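Local coordinates for putative phosphatase/phosphodiesterase MPN_349 (Mycoplasma pneumoniae M129, PDB 1T71), which probably acts as an iron-dependent phosphatase or phosphodiesterase, possibly hydrolysing 2',3'-cyclic nucleotides, at residues Phe7-Asp12 with Thr178-His183; Ile39-Asn44 with Tyr66-Asn71; His47-Ser52 with Gly70-Phe75; Ile120-Gly125 with Ile154-Ala159. All coordinates share one frame; numbering follows the deposited sequence.

Contact 1. Residues Phe7-Asp12 with Thr178-His183; sequences FIFLGD and TIFGTH. With FE (Fe (III) ion), chain C; FE (Fe (III) ion), chain B.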
loop_
_atom_site.group_PDB
_atom_site.type_symbol
_atom_site.label_atom_id
_atom_site.label_comp_id
_atom_site.label_asym_id
_atom_site.label_seq_id
_atom_site.Cartn_x
_atom_site.Cartn_y
_atom_site.Cartn_z
ATOM N N PHE A 7 6.654 -9.793 9.580
ATOM C CA PHE A 7 6.570 -8.814 8.498
ATOM C C PHE A 7 6.188 -7.420 8.960
ATOM O O PHE A 7 5.646 -7.231 10.048
ATOM C CB PHE A 7 5.510 -9.202 7.461
ATOM C CG PHE A 7 5.665 -10.571 6.878
ATOM C CD1 PHE A 7 5.290 -11.696 7.604
ATOM C CD2 PHE A 7 6.098 -10.729 5.566
ATOM C CE1 PHE A 7 5.331 -12.964 7.028
ATOM C CE2 PHE A 7 6.146 -11.988 4.978
ATOM C CZ PHE A 7 5.760 -13.113 5.711
ATOM N N ILE A 8 6.452 -6.453 8.087
ATOM C CA ILE A 8 6.089 -5.057 8.303
ATOM C C ILE A 8 5.548 -4.575 6.962
ATOM O O ILE A 8 6.250 -4.638 5.951
ATOM C CB ILE A 8 7.299 -4.175 8.688
ATOM C CG1 ILE A 8 7.635 -4.354 10.168
ATOM C CG2 ILE A 8 6.981 -2.702 8.396
ATOM C CD1 ILE A 8 8.828 -3.515 10.632
ATOM N N PHE A 9 4.297 -4.122 6.947
ATOM C CA PHE A 9 3.677 -3.623 5.722
ATOM C C PHE A 9 3.336 -2.141 5.902
ATOM O O PHE A 9 2.591 -1.779 6.813
ATOM C CB PHE A 9 2.407 -4.422 5.399
ATOM C CG PHE A 9 1.763 -4.030 4.099
ATOM C CD1 PHE A 9 1.080 -2.826 3.978
ATOM C CD2 PHE A 9 1.897 -4.838 2.974
ATOM C CE1 PHE A 9 0.541 -2.425 2.750
ATOM C CE2 PHE A 9 1.365 -4.449 1.746
ATOM C CZ PHE A 9 0.688 -3.239 1.632
ATOM N N LEU A 10 3.883 -1.291 5.037
ATOM C CA LEU A 10 3.639 0.150 5.118
ATOM C C LEU A 10 2.714 0.619 3.997
ATOM O O LEU A 10 2.819 0.152 2.858
ATOM C CB LEU A 10 4.964 0.920 5.046
ATOM C CG LEU A 10 6.053 0.537 6.057
ATOM C CD1 LEU A 10 7.168 1.576 6.025
ATOM C CD2 LEU A 10 5.471 0.454 7.451
ATOM N N GLY A 11 1.821 1.548 4.329
ATOM C CA GLY A 11 0.868 2.066 3.358
ATOM C C GLY A 11 1.449 3.048 2.354
ATOM O O GLY A 11 2.601 3.464 2.466
ATOM N N ASP A 12 0.627 3.419 1.375
ATOM C CA ASP A 12 0.993 4.332 0.295
ATOM C C ASP A 12 2.081 5.343 0.607
ATOM O O ASP A 12 1.875 6.258 1.407
ATOM C CB ASP A 12 -0.248 5.097 -0.193
ATOM C CG ASP A 12 -1.336 4.179 -0.715
ATOM O OD1 ASP A 12 -1.652 3.177 -0.026
ATOM O OD2 ASP A 12 -1.882 4.466 -1.803
ATOM N N THR A 178 -3.155 -12.599 4.534
ATOM C CA THR A 178 -3.549 -11.239 4.894
ATOM C C THR A 178 -4.327 -10.535 3.795
ATOM O O THR A 178 -4.119 -10.774 2.605
ATOM C CB THR A 178 -2.331 -10.339 5.251
ATOM O OG1 THR A 178 -1.629 -9.980 4.057
ATOM C CG2 THR A 178 -1.377 -11.064 6.180
ATOM N N ILE A 179 -5.235 -9.669 4.224
ATOM C CA ILE A 179 -6.056 -8.864 3.339
ATOM C C ILE A 179 -5.874 -7.437 3.851
ATOM O O ILE A 179 -6.539 -7.033 4.810
ATOM C CB ILE A 179 -7.549 -9.228 3.464
ATOM C CG1 ILE A 179 -7.786 -10.688 3.065
ATOM C CG2 ILE A 179 -8.384 -8.289 2.611
ATOM C CD1 ILE A 179 -7.598 -10.961 1.594
ATOM N N PHE A 180 -4.960 -6.685 3.242
ATOM C CA PHE A 180 -4.720 -5.304 3.665
ATOM C C PHE A 180 -5.245 -4.319 2.632
ATOM O O PHE A 180 -4.836 -4.355 1.467
ATOM C CB PHE A 180 -3.223 -5.033 3.874
ATOM C CG PHE A 180 -2.598 -5.810 5.006
ATOM C CD1 PHE A 180 -3.350 -6.202 6.112
ATOM C CD2 PHE A 180 -1.233 -6.095 4.991
ATOM C CE1 PHE A 180 -2.752 -6.864 7.187
ATOM C CE2 PHE A 180 -0.625 -6.758 6.062
ATOM C CZ PHE A 180 -1.385 -7.141 7.159
ATOM N N GLY A 181 -6.155 -3.447 3.051
ATOM C CA GLY A 181 -6.689 -2.453 2.140
ATOM C C GLY A 181 -5.803 -1.212 2.096
ATOM O O GLY A 181 -5.165 -0.858 3.089
ATOM N N THR A 182 -5.748 -0.565 0.936
ATOM C CA THR A 182 -4.963 0.656 0.740
ATOM C C THR A 182 -5.734 1.560 -0.221
ATOM O O THR A 182 -6.763 1.145 -0.760
ATOM C CB THR A 182 -3.565 0.359 0.122
ATOM O OG1 THR A 182 -3.712 -0.449 -1.057
ATOM C CG2 THR A 182 -2.675 -0.363 1.124
ATOM N N HIS A 183 -5.245 2.791 -0.401
ATOM C CA HIS A 183 -5.827 3.788 -1.315
ATOM C C HIS A 183 -6.534 4.993 -0.689
ATOM O O HIS A 183 -6.523 6.066 -1.287
ATOM C CB HIS A 183 -6.771 3.123 -2.339
ATOM C CG HIS A 183 -7.434 4.084 -3.282
ATOM N ND1 HIS A 183 -6.752 4.740 -4.286
ATOM C CD2 HIS A 183 -8.720 4.505 -3.367
ATOM C CE1 HIS A 183 -7.586 5.524 -4.948
ATOM N NE2 HIS A 183 -8.786 5.402 -4.409
HETATM FE FE FE C . -4.650 5.065 -4.870
HETATM FE FE FE B . -2.486 6.281 -2.899
HETATM O O HOH W 1 -4.085 4.041 1.836
#

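Contact 2. Residues Ile39-Asn44 with Tyr66-Asn71; sequences IVNAEN and YITMGN. With FE (Fe (III) ion), chain B; FE (Fe (III) ion), chain C.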
loop_
_atom_site.group_PDB
_atom_site.type_symbol
_atom_site.label_atom_id
_atom_site.label_comp_id
_atom_site.label_asym_id
_atom_site.label_seq_id
_atom_site.Cartn_x
_atom_site.Cartn_y
_atom_site.Cartn_z
ATOM N N ILE A 39 7.469 -4.760 3.334
ATOM C CA ILE A 39 6.701 -4.594 2.108
ATOM C C ILE A 39 6.020 -3.230 2.170
ATOM O O ILE A 39 5.546 -2.814 3.233
ATOM C CB ILE A 39 5.612 -5.683 1.994
ATOM C CG1 ILE A 39 6.227 -7.062 2.250
ATOM C CG2 ILE A 39 4.956 -5.635 0.613
ATOM C CD1 ILE A 39 5.215 -8.182 2.321
ATOM N N VAL A 40 5.983 -2.520 1.048
ATOM C CA VAL A 40 5.328 -1.219 1.036
ATOM C C VAL A 40 4.615 -0.959 -0.274
ATOM O O VAL A 40 5.005 -1.469 -1.319
ATOM C CB VAL A 40 6.327 -0.054 1.279
ATOM C CG1 VAL A 40 7.287 -0.420 2.408
ATOM C CG2 VAL A 40 7.090 0.280 -0.002
ATOM N N ASN A 41 3.536 -0.190 -0.201
ATOM C CA ASN A 41 2.799 0.199 -1.393
ATOM C C ASN A 41 3.456 1.545 -1.700
ATOM O O ASN A 41 3.477 2.431 -0.846
ATOM C CB ASN A 41 1.313 0.385 -1.076
ATOM C CG ASN A 41 0.513 0.813 -2.287
ATOM O OD1 ASN A 41 0.828 1.817 -2.923
ATOM N ND2 ASN A 41 -0.529 0.050 -2.616
ATOM N N ALA A 42 4.006 1.691 -2.903
ATOM C CA ALA A 42 4.705 2.920 -3.284
ATOM C C ALA A 42 4.059 3.674 -4.437
ATOM O O ALA A 42 4.720 4.452 -5.128
ATOM C CB ALA A 42 6.157 2.583 -3.640
ATOM N N GLU A 43 2.760 3.478 -4.621
ATOM C CA GLU A 43 2.047 4.108 -5.727
ATOM C C GLU A 43 2.048 5.636 -5.818
ATOM O O GLU A 43 1.722 6.176 -6.874
ATOM C CB GLU A 43 0.597 3.617 -5.763
ATOM C CG GLU A 43 -0.332 4.368 -4.839
ATOM C CD GLU A 43 -1.662 4.665 -5.495
ATOM O OE1 GLU A 43 -2.452 5.411 -4.893
ATOM O OE2 GLU A 43 -1.915 4.155 -6.613
ATOM N N ASN A 44 2.385 6.332 -4.732
ATOM C CA ASN A 44 2.409 7.802 -4.735
ATOM C C ASN A 44 3.810 8.367 -4.483
ATOM O O ASN A 44 3.968 9.559 -4.230
ATOM C CB ASN A 44 1.475 8.346 -3.649
ATOM C CG ASN A 44 0.008 8.060 -3.932
ATOM O OD1 ASN A 44 -0.601 8.681 -4.801
ATOM N ND2 ASN A 44 -0.560 7.115 -3.202
ATOM N N TYR A 66 9.966 -5.597 -0.698
ATOM C CA TYR A 66 8.994 -5.799 -1.766
ATOM C C TYR A 66 8.056 -4.602 -1.906
ATOM O O TYR A 66 7.817 -3.869 -0.946
ATOM C CB TYR A 66 8.206 -7.080 -1.498
ATOM C CG TYR A 66 9.055 -8.327 -1.615
ATOM C CD1 TYR A 66 9.355 -8.870 -2.862
ATOM C CD2 TYR A 66 9.602 -8.936 -0.484
ATOM C CE1 TYR A 66 10.177 -9.989 -2.988
ATOM C CE2 TYR A 66 10.433 -10.057 -0.596
ATOM C CZ TYR A 66 10.714 -10.576 -1.854
ATOM O OH TYR A 66 11.536 -11.672 -1.993
ATOM N N ILE A 67 7.520 -4.412 -3.104
ATOM C CA ILE A 67 6.649 -3.278 -3.370
ATOM C C ILE A 67 5.341 -3.639 -4.075
ATOM O O ILE A 67 5.332 -4.442 -5.013
ATOM C CB ILE A 67 7.397 -2.245 -4.241
ATOM C CG1 ILE A 67 8.490 -1.562 -3.419
ATOM C CG2 ILE A 67 6.435 -1.223 -4.795
ATOM C CD1 ILE A 67 9.294 -0.541 -4.207
ATOM N N THR A 68 4.242 -3.046 -3.612
ATOM C CA THR A 68 2.931 -3.248 -4.233
ATOM C C THR A 68 2.509 -1.862 -4.732
ATOM O O THR A 68 3.044 -0.856 -4.254
ATOM C CB THR A 68 1.882 -3.805 -3.225
ATOM O OG1 THR A 68 1.775 -2.936 -2.092
ATOM C CG2 THR A 68 2.291 -5.192 -2.754
ATOM N N MET A 69 1.570 -1.793 -5.677
ATOM C CA MET A 69 1.158 -0.499 -6.219
ATOM C C MET A 69 -0.348 -0.233 -6.207
ATOM O O MET A 69 -1.062 -0.712 -5.326
ATOM C CB MET A 69 1.712 -0.346 -7.643
ATOM C CG MET A 69 3.239 -0.371 -7.735
ATOM S SD MET A 69 4.038 1.174 -7.213
ATOM C CE MET A 69 4.342 0.853 -5.662
ATOM N N GLY A 70 -0.826 0.540 -7.180
ATOM C CA GLY A 70 -2.243 0.870 -7.222
ATOM C C GLY A 70 -2.733 1.513 -8.505
ATOM O O GLY A 70 -2.381 1.081 -9.606
ATOM N N ASN A 71 -3.547 2.551 -8.380
ATOM C CA ASN A 71 -4.083 3.192 -9.570
ATOM C C ASN A 71 -3.122 4.131 -10.282
ATOM O O ASN A 71 -3.298 4.406 -11.460
ATOM C CB ASN A 71 -5.403 3.907 -9.245
ATOM C CG ASN A 71 -5.294 4.829 -8.053
ATOM O OD1 ASN A 71 -4.898 4.413 -6.968
ATOM N ND2 ASN A 71 -5.657 6.091 -8.247
HETATM FE FE FE B . -2.486 6.281 -2.899
HETATM FE FE FE C . -4.650 5.065 -4.870
#

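Contact 3. Residues His47-Ser52 with Gly70-Phe75; sequences HGKGLS and GNHTWF. With FE (Fe (III) ion), chain C.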
loop_
_atom_site.group_PDB
_atom_site.type_symbol
_atom_site.label_atom_id
_atom_site.label_comp_id
_atom_site.label_asym_id
_atom_site.label_seq_id
_atom_site.Cartn_x
_atom_site.Cartn_y
_atom_site.Cartn_z
ATOM N N HIS A 47 6.468 12.554 -6.740
ATOM C CA HIS A 47 5.583 13.708 -6.907
ATOM C C HIS A 47 4.111 13.347 -6.690
ATOM O O HIS A 47 3.214 13.893 -7.340
ATOM C CB HIS A 47 5.782 14.346 -8.286
ATOM C CG HIS A 47 7.141 14.946 -8.473
ATOM N ND1 HIS A 47 8.138 14.327 -9.197
ATOM C CD2 HIS A 47 7.687 16.079 -7.977
ATOM C CE1 HIS A 47 9.240 15.052 -9.138
ATOM N NE2 HIS A 47 8.994 16.121 -8.402
ATOM N N GLY A 48 3.875 12.420 -5.765
ATOM C CA GLY A 48 2.521 12.011 -5.442
ATOM C C GLY A 48 1.908 10.977 -6.368
ATOM O O GLY A 48 0.797 10.509 -6.109
ATOM N N LYS A 49 2.616 10.617 -7.438
ATOM C CA LYS A 49 2.100 9.635 -8.387
ATOM C C LYS A 49 3.173 8.802 -9.080
ATOM O O LYS A 49 4.074 9.337 -9.733
ATOM C CB LYS A 49 1.246 10.325 -9.457
ATOM C CG LYS A 49 -0.002 10.994 -8.908
ATOM C CD LYS A 49 -0.878 11.549 -10.018
ATOM C CE LYS A 49 -0.135 12.575 -10.841
ATOM N NZ LYS A 49 -0.965 13.097 -11.965
ATOM N N GLY A 50 3.071 7.489 -8.934
ATOM C CA GLY A 50 4.023 6.608 -9.580
ATOM C C GLY A 50 5.365 6.508 -8.887
ATOM O O GLY A 50 5.576 7.086 -7.814
ATOM N N LEU A 51 6.285 5.789 -9.523
ATOM C CA LEU A 51 7.610 5.569 -8.955
ATOM C C LEU A 51 8.723 5.658 -9.999
ATOM O O LEU A 51 8.730 4.903 -10.974
ATOM C CB LEU A 51 7.631 4.188 -8.290
ATOM C CG LEU A 51 8.894 3.650 -7.615
ATOM C CD1 LEU A 51 9.253 4.497 -6.399
ATOM C CD2 LEU A 51 8.645 2.200 -7.210
ATOM N N SER A 52 9.659 6.582 -9.793
ATOM C CA SER A 52 10.792 6.751 -10.701
ATOM C C SER A 52 11.835 5.690 -10.351
ATOM O O SER A 52 11.775 5.096 -9.274
ATOM C CB SER A 52 11.414 8.146 -10.531
ATOM O OG SER A 52 12.019 8.276 -9.250
ATOM N N GLY A 70 -0.826 0.540 -7.180
ATOM C CA GLY A 70 -2.243 0.870 -7.222
ATOM C C GLY A 70 -2.733 1.513 -8.505
ATOM O O GLY A 70 -2.381 1.081 -9.606
ATOM N N ASN A 71 -3.547 2.551 -8.380
ATOM C CA ASN A 71 -4.083 3.192 -9.570
ATOM C C ASN A 71 -3.122 4.131 -10.282
ATOM O O ASN A 71 -3.298 4.406 -11.460
ATOM C CB ASN A 71 -5.403 3.907 -9.245
ATOM C CG ASN A 71 -5.294 4.829 -8.053
ATOM O OD1 ASN A 71 -4.898 4.413 -6.968
ATOM N ND2 ASN A 71 -5.657 6.091 -8.247
ATOM N N HIS A 72 -2.095 4.603 -9.587
ATOM C CA HIS A 72 -1.124 5.496 -10.204
ATOM C C HIS A 72 0.164 4.768 -10.563
ATOM O O HIS A 72 1.216 5.382 -10.728
ATOM C CB HIS A 72 -0.830 6.667 -9.269
ATOM C CG HIS A 72 -1.931 7.679 -9.224
ATOM N ND1 HIS A 72 -2.525 8.087 -8.048
ATOM C CD2 HIS A 72 -2.548 8.363 -10.217
ATOM C CE1 HIS A 72 -3.462 8.980 -8.320
ATOM N NE2 HIS A 72 -3.495 9.164 -9.628
ATOM N N THR A 73 0.065 3.451 -10.694
ATOM C CA THR A 73 1.213 2.617 -11.031
ATOM C C THR A 73 2.008 3.076 -12.267
ATOM O O THR A 73 3.237 3.040 -12.279
ATOM C CB THR A 73 0.774 1.141 -11.294
ATOM O OG1 THR A 73 0.185 0.580 -10.107
ATOM C CG2 THR A 73 1.977 0.291 -11.724
ATOM N N TRP A 74 1.306 3.528 -13.296
ATOM C CA TRP A 74 1.959 3.882 -14.551
ATOM C C TRP A 74 2.195 5.353 -14.863
ATOM O O TRP A 74 2.444 5.708 -16.018
ATOM C CB TRP A 74 1.161 3.235 -15.687
ATOM C CG TRP A 74 0.834 1.793 -15.390
ATOM C CD1 TRP A 74 1.587 0.694 -15.707
ATOM C CD2 TRP A 74 -0.285 1.306 -14.634
ATOM N NE1 TRP A 74 1.008 -0.442 -15.191
ATOM C CE2 TRP A 74 -0.139 -0.096 -14.526
ATOM C CE3 TRP A 74 -1.393 1.920 -14.031
ATOM C CZ2 TRP A 74 -1.061 -0.896 -13.839
ATOM C CZ3 TRP A 74 -2.312 1.125 -13.350
ATOM C CH2 TRP A 74 -2.137 -0.270 -13.259
ATOM N N PHE A 75 2.160 6.210 -13.853
ATOM C CA PHE A 75 2.341 7.624 -14.124
ATOM C C PHE A 75 3.745 8.100 -14.510
ATOM O O PHE A 75 3.871 9.004 -15.333
ATOM C CB PHE A 75 1.808 8.458 -12.964
ATOM C CG PHE A 75 1.558 9.884 -13.335
ATOM C CD1 PHE A 75 2.491 10.869 -13.038
ATOM C CD2 PHE A 75 0.405 10.235 -14.032
ATOM C CE1 PHE A 75 2.277 12.185 -13.426
ATOM C CE2 PHE A 75 0.183 11.547 -14.425
ATOM C CZ PHE A 75 1.122 12.525 -14.124
HETATM FE FE FE C . -4.650 5.065 -4.870
HETATM O O HOH W 2 5.155 4.862 -12.430
#

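Contact 4. Residues Ile120-Gly125 with Ile154-Ala159; sequences ITNLLG and IVDFHA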
loop_
_atom_site.group_PDB
_atom_site.type_symbol
_atom_site.label_atom_id
_atom_site.label_comp_id
_atom_site.label_asym_id
_atom_site.label_seq_id
_atom_site.Cartn_x
_atom_site.Cartn_y
_atom_site.Cartn_z
ATOM N N ILE A 120 2.766 -12.702 -3.017
ATOM C CA ILE A 120 2.323 -11.328 -2.800
ATOM C C ILE A 120 1.497 -10.930 -4.010
ATOM O O ILE A 120 1.977 -10.986 -5.147
ATOM C CB ILE A 120 3.501 -10.333 -2.657
ATOM C CG1 ILE A 120 4.336 -10.668 -1.420
ATOM C CG2 ILE A 120 2.955 -8.907 -2.535
ATOM C CD1 ILE A 120 5.541 -9.747 -1.226
ATOM N N THR A 121 0.250 -10.540 -3.759
ATOM C CA THR A 121 -0.676 -10.152 -4.814
ATOM C C THR A 121 -1.241 -8.751 -4.572
ATOM O O THR A 121 -1.548 -8.376 -3.438
ATOM C CB THR A 121 -1.839 -11.162 -4.907
ATOM O OG1 THR A 121 -1.305 -12.468 -5.156
ATOM C CG2 THR A 121 -2.795 -10.793 -6.037
ATOM N N ASN A 122 -1.382 -7.997 -5.657
ATOM C CA ASN A 122 -1.891 -6.627 -5.635
ATOM C C ASN A 122 -3.103 -6.585 -6.566
ATOM O O ASN A 122 -3.053 -7.099 -7.680
ATOM C CB ASN A 122 -0.778 -5.673 -6.115
ATOM C CG ASN A 122 -1.195 -4.196 -6.115
ATOM O OD1 ASN A 122 -1.964 -3.737 -5.256
ATOM N ND2 ASN A 122 -0.654 -3.439 -7.070
ATOM N N LEU A 123 -4.197 -5.992 -6.103
ATOM C CA LEU A 123 -5.415 -5.905 -6.908
ATOM C C LEU A 123 -6.063 -4.530 -6.796
ATOM O O LEU A 123 -5.856 -3.816 -5.814
ATOM C CB LEU A 123 -6.422 -6.962 -6.455
ATOM C CG LEU A 123 -6.052 -8.435 -6.646
ATOM C CD1 LEU A 123 -6.732 -9.279 -5.573
ATOM C CD2 LEU A 123 -6.470 -8.889 -8.041
ATOM N N LEU A 124 -6.849 -4.171 -7.808
ATOM C CA LEU A 124 -7.564 -2.894 -7.836
ATOM C C LEU A 124 -9.050 -3.121 -7.575
ATOM O O LEU A 124 -9.692 -3.960 -8.214
ATOM C CB LEU A 124 -7.383 -2.203 -9.196
ATOM C CG LEU A 124 -6.193 -1.254 -9.361
ATOM C CD1 LEU A 124 -5.934 -0.996 -10.838
ATOM C CD2 LEU A 124 -6.483 0.053 -8.639
ATOM N N GLY A 125 -9.596 -2.370 -6.630
ATOM C CA GLY A 125 -11.004 -2.510 -6.311
ATOM C C GLY A 125 -11.855 -1.993 -7.449
ATOM O O GLY A 125 -11.455 -1.088 -8.182
ATOM N N ILE A 154 -0.067 -12.947 0.759
ATOM C CA ILE A 154 -0.264 -11.578 1.228
ATOM C C ILE A 154 -0.955 -10.762 0.141
ATOM O O ILE A 154 -0.458 -10.663 -0.981
ATOM C CB ILE A 154 1.098 -10.932 1.586
ATOM C CG1 ILE A 154 1.718 -11.682 2.773
ATOM C CG2 ILE A 154 0.922 -9.455 1.917
ATOM C CD1 ILE A 154 3.135 -11.244 3.114
ATOM N N VAL A 155 -2.101 -10.177 0.472
ATOM C CA VAL A 155 -2.853 -9.396 -0.506
ATOM C C VAL A 155 -3.037 -7.917 -0.173
ATOM O O VAL A 155 -3.489 -7.563 0.917
ATOM C CB VAL A 155 -4.262 -9.994 -0.725
ATOM C CG1 VAL A 155 -5.031 -9.159 -1.744
ATOM C CG2 VAL A 155 -4.154 -11.440 -1.183
ATOM N N ASP A 156 -2.681 -7.062 -1.125
ATOM C CA ASP A 156 -2.854 -5.621 -0.975
ATOM C C ASP A 156 -4.018 -5.268 -1.902
ATOM O O ASP A 156 -3.858 -5.246 -3.126
ATOM C CB ASP A 156 -1.586 -4.864 -1.403
ATOM C CG ASP A 156 -1.788 -3.347 -1.440
ATOM O OD1 ASP A 156 -0.799 -2.592 -1.607
ATOM O OD2 ASP A 156 -2.945 -2.903 -1.311
ATOM N N PHE A 157 -5.190 -5.023 -1.315
ATOM C CA PHE A 157 -6.390 -4.687 -2.084
ATOM C C PHE A 157 -6.525 -3.172 -2.127
ATOM O O PHE A 157 -6.922 -2.543 -1.146
ATOM C CB PHE A 157 -7.630 -5.306 -1.427
ATOM C CG PHE A 157 -8.875 -5.257 -2.280
ATOM C CD1 PHE A 157 -10.129 -5.098 -1.690
ATOM C CD2 PHE A 157 -8.799 -5.367 -3.668
ATOM C CE1 PHE A 157 -11.290 -5.045 -2.473
ATOM C CE2 PHE A 157 -9.951 -5.315 -4.461
ATOM C CZ PHE A 157 -11.200 -5.153 -3.863
ATOM N N HIS A 158 -6.185 -2.594 -3.271
ATOM C CA HIS A 158 -6.235 -1.151 -3.455
ATOM C C HIS A 158 -7.643 -0.756 -3.884
ATOM O O HIS A 158 -7.961 -0.764 -5.075
ATOM C CB HIS A 158 -5.210 -0.744 -4.522
ATOM C CG HIS A 158 -4.660 0.630 -4.333
ATOM N ND1 HIS A 158 -4.961 1.674 -5.181
ATOM C CD2 HIS A 158 -3.846 1.141 -3.379
ATOM C CE1 HIS A 158 -4.354 2.767 -4.757
ATOM N NE2 HIS A 158 -3.672 2.472 -3.666
ATOM N N ALA A 159 -8.481 -0.410 -2.909
ATOM C CA ALA A 159 -9.871 -0.055 -3.188
ATOM C C ALA A 159 -10.332 1.191 -2.448
ATOM O O ALA A 159 -9.736 1.597 -1.441
ATOM C CB ALA A 159 -10.779 -1.230 -2.849
#

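Contact 1. Residues Phe7-Asp12 with Thr178-His183
The dinuclear iron site of a calcineurin-like metallophosphoesterase fold lies at one end of this contact, which sets strand 7-10 of one sheet against strand 178-182 of the other. Their touching parts run 11° apart, yet the nearest CA atoms, those of Phe9 and Phe180, stand 8.8 Å from each other. Side chains, not backbone hydrogen bonds, therefore fill the interface. Phe9 CG is anti to the backbone N, and its ring meets that of Phe180 tip to tip in a T-shaped pair, planes at 62°. The edge of Phe180 is the one that points in, CD2 lying 3.7 Å from Phe9 CG over the Phe9 face. Next to the rings Asp12 OD1 packs 3.4 Å from Thr182 CB. Towards the metals the contact turns polar: Asp12 OD2 binds the chain B iron at 2.2 Å, and His183 ND1 binds the chain C iron, also at 2.2 Å. A water accepts from His183 N at 2.8 Å and is placed to donate to Asp12 OD1. Thr182 OG1 is taken up by Asp156. With one oxygen on iron and the other facing water, Asp12 is probably ionised, its charge drawn towards the metal.

Contact 2. Residues Ile39-Asn44 with Tyr66-Asn71
Strands 39-41 and 66-68 are parallel neighbours, 27° apart, joined through helix 53-62 as a beta-alpha-beta unit. Backbone bonds set the register: Val40 N donates to Tyr66 O (3.0 Å), Thr68 N to Val40 O, and Ala42 N to Thr68 O (3.0 Å), the last nearly along the C=O axis. Packing is tightest just past the strand ends. The Met69 chain, bent at chi2 and chi3, curls its CE back to 3.2 Å from Ala42 CB, closer than normal van der Waals contact, while Ile67 CG2 touches Ala42 CB at 4.0 Å. An Asx turn shapes this corner, because Asn41 OD1 accepts from Glu43 N at 3.1 Å in an almost straight bond of 166°. Asn41 ND2 gives only a weak bond to Met69 O; Asp156 is its stronger partner. The loose side is at partly exposed Tyr66, whose ring leads away from Ile39. The metal end, by contrast, is firmly held. There Glu43 CG takes the crowded position between N and carbonyl carbon (chi1 84°), and OE1 bridges both irons at 2.2 Å. Asn71 OD1 binds the chain C iron at 2.2 Å and sits 3.0 Å from Glu43 OE2, two acceptors side by side. His72 N donates to that OE2. The iron charges and this N-H probably offset the repulsion between these oxygens.

Contact 3. Residues His47-Ser52 with Gly70-Phe75
Lys49 threads its aliphatic chain between two rings, overlapping the faces of His72 and Phe75. With a bend at chi3 (-60°), CB and CE lie on the Phe75 ring, and CG and CD on that of His72. Lys49 CD is 3.8 Å from the centroid of the His72 imidazole, a CH-pi contact; Lys49 CE stands 3.5 Å from the Phe75 centroid, only 13° off the ring normal. The ammonium continues over the same phenyl face, NZ 3.5 Å from the Phe75 centroid and 32° off the normal, which makes a cation-pi pair. The opposite face of His72 carries Asn71 ND2, so the imidazole is gripped from both faces. By similarity His72 is the proton donor of the active site; Lys49 NZ, 5.2 Å from His72 NE2, would if anything disfavour its protonated form. The backbones also meet closely: Gly50 CA is 3.3 Å from His72 O. One water joins the loops, donating to Thr73 O at 2.6 Å and accepting from Leu51 N. Within 70-75, two overlapping type I turns fold the chain, and Thr73 OG1 donates to Gly70 O at 2.7 Å. Gly50 is tied back to the backbone of Glu43. Residues 47-52 lead from strand 37-41 into helix 53-62, where Ser52 OG caps His55 N, while 70-75 run from strand 66-68 towards helix 80-83.

Contact 4. Residues Ile120-Gly125 with Ile154-Ala159
Three anti first torsions set the key groups here: CG is anti to the backbone N in Asp156 (chi1 172°), in Asn122 and in Phe157 (chi1 -168°). The strands that carry them, 120-124 and 154-158, are parallel neighbours in the second sheet of the calcineurin-like fold, linked through helix 137-145 as a beta-alpha-beta unit. Five backbone bonds fix the register in alternation. Thr121 N donates to Ile154 O at 2.9 Å, and Thr121 O accepts from Asp156 N at 2.9 Å, both nearly along the C=O axis. Leu123 N reaches Asp156 O at 3.1 Å, and His158 N returns to Leu123 O at 2.8 Å. On one face of the sheet Asn122 and Asp156 lie side by side, pointing the same way. The buried Asp156 carboxylate takes three hydrogen bonds, the one from Thr68 OG1 going to OD1. Further along that face Leu124 CD2 lies at the edge of the His158 ring; His158 is a ligand of the chain C iron. The other face is mostly apolar: Leu123 CB touches Phe157 CD2 at 4.0 Å, and helices 137-145 and 162-172 pack over these residues. Ala159 CB lies over one face of the Phe157 ring. At the strand ends Gly125 N donates to His158 O at 2.8 Å from 43° above the carbonyl plane, while Gly125 CA sits 3.5 Å from Phe157 CE2.

In the fold
Contacts 2 and 4 are backbone-bonded pairs of parallel strands, one in each sheet, whereas contact 1 packs the two sheets together through side chains. All three are buried; contact 3 is partly exposed, its centre about 12 Å from that of the chain, and relies on rings, an ammonium and a water. Strands 6-10 and 37-41 are neighbours, as are 152-158 and 178-182, so contact 1 draws on the sheets of both strand pairs. Asp156 joins contacts 1, 2 and 4 across the interface. Contacts 2 and 3 share Gly70 and Asn71. All four supply iron ligands, from strand ends or the loops that follow.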